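Local coordinates for protein pyrroline carboxylate reductase (Plasmodium falciparum, PDB 2RCY) that binds NADP and probably catalyses the NADPH-dependent reduction of 1-pyrroline-5-carboxylate to proline, the last step of proline synthesis, at residues N33-G38 / R57-I62. Sequence-based numbering, arbitrary orientation.
Sequences NLFYYG and RHCDII. With NAP (NADP nicotinamide-adenine-dinucleotide phosphate), chain G.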
loop_
_atom_site.group_PDB
_atom_site.type_symbol
_atom_site.label_atom_id
_atom_site.label_comp_id
_atom_site.label_asym_id
_atom_site.label_seq_id
_atom_site.Cartn_x
_atom_site.Cartn_y
_atom_site.Cartn_z
ATOM N N ASN A 33 48.277 19.355 25.484
ATOM C CA ASN A 33 48.673 18.717 24.229
ATOM C C ASN A 33 47.492 18.394 23.304
ATOM O O ASN A 33 47.654 17.707 22.292
ATOM C CB ASN A 33 49.515 17.465 24.503
ATOM C CG ASN A 33 50.899 17.794 25.039
ATOM O OD1 ASN A 33 51.399 18.909 24.873
ATOM N ND2 ASN A 33 51.529 16.817 25.678
ATOM N N LEU A 34 46.310 18.892 23.662
ATOM C CA LEU A 34 45.130 18.783 22.809
ATOM C C LEU A 34 44.814 20.131 22.165
ATOM O O LEU A 34 44.600 21.127 22.861
ATOM C CB LEU A 34 43.926 18.259 23.599
ATOM C CG LEU A 34 43.637 16.754 23.574
ATOM C CD1 LEU A 34 44.737 15.943 24.246
ATOM C CD2 LEU A 34 42.297 16.464 24.231
ATOM N N PHE A 35 44.793 20.148 20.834
ATOM C CA PHE A 35 44.609 21.381 20.066
ATOM C C PHE A 35 43.458 21.271 19.068
ATOM O O PHE A 35 43.041 20.166 18.710
ATOM C CB PHE A 35 45.902 21.755 19.330
ATOM C CG PHE A 35 47.104 21.882 20.228
ATOM C CD1 PHE A 35 47.979 20.811 20.395
ATOM C CD2 PHE A 35 47.365 23.072 20.901
ATOM C CE1 PHE A 35 49.093 20.922 21.224
ATOM C CE2 PHE A 35 48.476 23.193 21.732
ATOM C CZ PHE A 35 49.342 22.116 21.892
ATOM N N TYR A 36 42.952 22.422 18.627
ATOM C CA TYR A 36 41.879 22.477 17.633
ATOM C C TYR A 36 41.887 23.781 16.831
ATOM O O TYR A 36 42.434 24.793 17.278
ATOM C CB TYR A 36 40.508 22.280 18.300
ATOM C CG TYR A 36 39.871 23.553 18.820
ATOM C CD1 TYR A 36 40.231 24.082 20.060
ATOM C CD2 TYR A 36 38.904 24.228 18.071
ATOM C CE1 TYR A 36 39.647 25.254 20.538
ATOM C CE2 TYR A 36 38.313 25.398 18.540
ATOM C CZ TYR A 36 38.689 25.904 19.774
ATOM O OH TYR A 36 38.107 27.060 20.241
ATOM N N TYR A 37 41.279 23.741 15.645
ATOM C CA TYR A 37 40.963 24.951 14.886
ATOM C C TYR A 37 39.564 24.894 14.278
ATOM O O TYR A 37 39.111 23.845 13.820
ATOM C CB TYR A 37 41.998 25.234 13.785
ATOM C CG TYR A 37 41.545 26.308 12.806
ATOM C CD1 TYR A 37 41.611 27.661 13.141
ATOM C CD2 TYR A 37 41.021 25.966 11.558
ATOM C CE1 TYR A 37 41.181 28.643 12.253
ATOM C CE2 TYR A 37 40.592 26.940 10.664
ATOM C CZ TYR A 37 40.674 28.275 11.018
ATOM O OH TYR A 37 40.250 29.241 10.135
ATOM N N GLY A 38 38.897 26.045 14.285
ATOM C CA GLY A 38 37.638 26.246 13.579
ATOM C C GLY A 38 37.524 27.700 13.150
ATOM O O GLY A 38 38.220 28.559 13.698
ATOM N N ARG A 57 51.438 21.612 11.569
ATOM C CA ARG A 57 52.876 21.819 11.745
ATOM C C ARG A 57 53.321 21.575 13.187
ATOM O O ARG A 57 54.479 21.230 13.434
ATOM C CB ARG A 57 53.270 23.231 11.307
ATOM N N HIS A 58 52.394 21.746 14.127
ATOM C CA HIS A 58 52.687 21.604 15.553
ATOM C C HIS A 58 52.396 20.197 16.073
ATOM O O HIS A 58 53.223 19.603 16.769
ATOM C CB HIS A 58 51.897 22.641 16.357
ATOM C CG HIS A 58 52.272 22.702 17.804
ATOM N ND1 HIS A 58 53.423 23.316 18.250
ATOM C CD2 HIS A 58 51.643 22.237 18.909
ATOM C CE1 HIS A 58 53.489 23.221 19.565
ATOM N NE2 HIS A 58 52.421 22.572 19.990
ATOM N N CYS A 59 51.221 19.673 15.725
ATOM C CA CYS A 59 50.746 18.391 16.243
ATOM C C CYS A 59 51.396 17.189 15.564
ATOM O O CYS A 59 51.860 17.281 14.427
ATOM C CB CYS A 59 49.225 18.306 16.128
ATOM S SG CYS A 59 48.366 19.621 17.006
ATOM N N ASP A 60 51.418 16.065 16.278
ATOM C CA ASP A 60 51.987 14.815 15.773
ATOM C C ASP A 60 50.918 13.961 15.097
ATOM O O ASP A 60 51.188 13.287 14.102
ATOM C CB ASP A 60 52.644 14.027 16.911
ATOM C CG ASP A 60 53.672 14.843 17.670
ATOM O OD1 ASP A 60 54.757 15.111 17.110
ATOM O OD2 ASP A 60 53.393 15.212 18.829
ATOM N N ILE A 61 49.712 13.989 15.660
ATOM C CA ILE A 61 48.558 13.305 15.085
ATOM C C ILE A 61 47.469 14.331 14.772
ATOM O O ILE A 61 47.041 15.087 15.649
ATOM C CB ILE A 61 48.027 12.176 16.014
ATOM C CG1 ILE A 61 49.040 11.026 16.081
ATOM C CG2 ILE A 61 46.668 11.665 15.532
ATOM C CD1 ILE A 61 48.733 9.965 17.128
ATOM N N ILE A 62 47.042 14.355 13.512
ATOM C CA ILE A 62 46.054 15.320 13.035
ATOM C C ILE A 62 44.736 14.618 12.708
ATOM O O ILE A 62 44.718 13.612 11.997
ATOM C CB ILE A 62 46.572 16.116 11.801
ATOM C CG1 ILE A 62 47.876 16.857 12.124
ATOM C CG2 ILE A 62 45.536 17.122 11.324
ATOM C CD1 ILE A 62 49.146 16.086 11.786
HETATM P PA NAP G . 29.431 19.763 11.781
HETATM O O1A NAP G . 28.753 19.763 13.129
HETATM O O2A NAP G . 28.917 20.677 10.696
HETATM O O5B NAP G . 31.003 20.017 12.016
HETATM C C5B NAP G . 31.823 20.715 11.082
HETATM C C4B NAP G . 32.668 21.716 11.859
HETATM O O4B NAP G . 33.833 22.085 11.117
HETATM C C3B NAP G . 31.894 22.994 12.150
HETATM O O3B NAP G . 31.793 23.174 13.566
HETATM C C2B NAP G . 32.699 24.116 11.519
HETATM O O2B NAP G . 32.821 25.239 12.392
HETATM C C1B NAP G . 34.060 23.491 11.245
HETATM N N9A NAP G . 34.717 24.010 10.014
HETATM C C8A NAP G . 34.118 24.539 8.934
HETATM N N7A NAP G . 35.060 24.888 8.029
HETATM C C5A NAP G . 36.260 24.568 8.549
HETATM C C6A NAP G . 37.569 24.686 8.091
HETATM N N6A NAP G . 37.826 25.220 6.873
HETATM N N1A NAP G . 38.587 24.259 8.874
HETATM C C2A NAP G . 38.349 23.727 10.084
HETATM N N3A NAP G . 37.096 23.602 10.549
HETATM C C4A NAP G . 36.037 24.013 9.800
HETATM O O3 NAP G . 29.437 18.260 11.205
HETATM P PN NAP G . 29.766 16.993 12.142
HETATM O O1N NAP G . 28.469 16.271 12.414
HETATM O O2N NAP G . 30.640 17.432 13.292
HETATM O O5D NAP G . 30.625 16.045 11.172
HETATM C C5D NAP G . 31.980 16.323 10.831
HETATM C C4D NAP G . 32.598 15.071 10.216
HETATM O O4D NAP G . 32.515 13.979 11.134
HETATM C C3D NAP G . 31.884 14.641 8.941
HETATM O O3D NAP G . 32.861 14.440 7.919
HETATM C C2D NAP G . 31.190 13.334 9.286
HETATM O O2D NAP G . 31.242 12.390 8.212
HETATM C C1D NAP G . 31.969 12.823 10.487
HETATM N N1N NAP G . 31.150 12.032 11.414
HETATM C C2N NAP G . 30.137 12.600 12.092
HETATM C C3N NAP G . 29.369 11.848 12.979
HETATM C C7N NAP G . 28.247 12.491 13.739
HETATM O O7N NAP G . 27.928 13.767 13.528
HETATM N N7N NAP G . 27.617 11.827 14.597
HETATM C C4N NAP G . 29.657 10.495 13.158
HETATM C C5N NAP G . 30.709 9.930 12.446
HETATM C C6N NAP G . 31.445 10.731 11.574
HETATM P P2B NAP G . 31.669 26.363 12.513
HETATM O O1X NAP G . 32.371 27.518 13.190
HETATM O O2X NAP G . 31.241 26.640 11.090
HETATM O O3X NAP G . 30.604 25.716 13.366
#
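F35, on strand 34-37 of the NADP-binding Rossmann fold, meets H58 and C59 in the turn that leads from helix 52-58 to strand 61-64. Strand 7-10 lies between strands 34-37 and 61-64 in the parallel part of the sheet, so no backbone hydrogen bond joins 33-38 to 57-62 and the contact is made by side chains alone, burying 125 Å² in total.

The aromatic part is an offset edge-to-face pair. The H58 imidazole turns its CD2-NE2 edge to one face of the F35 ring, the planes standing at 87° and the centroids 5.0 Å apart. That edge meets the outer end of the phenyl group: H58 CD2 lies 3.7 Å from F35 CE1, and H58 NE2 comes to 3.6 Å from F35 CZ. A chi1 of -172° swings the imidazole of H58 away from its own backbone N and out to the phenyl ring, and the side chain also touches K6 and M49.

The sulfur-aromatic part involves the buried C59, whose SG approaches the F35 ring obliquely, 4.7 Å from the centroid and 59° off the normal. F35 thus receives the histidine at its far end and the sulfur nearer its root, while also resting on N47 of strand 47-48.

At the end of the same strand, Y37 belongs to the NADP pocket; Y37 CD2 and CE2 lie beside the adenine, CD2 approaching C2A of the cofactor to 3.8 Å. Back at the cysteine, C59 SG lies 3.6 Å from F35 CD1 and 4.0 Å from F35 CB.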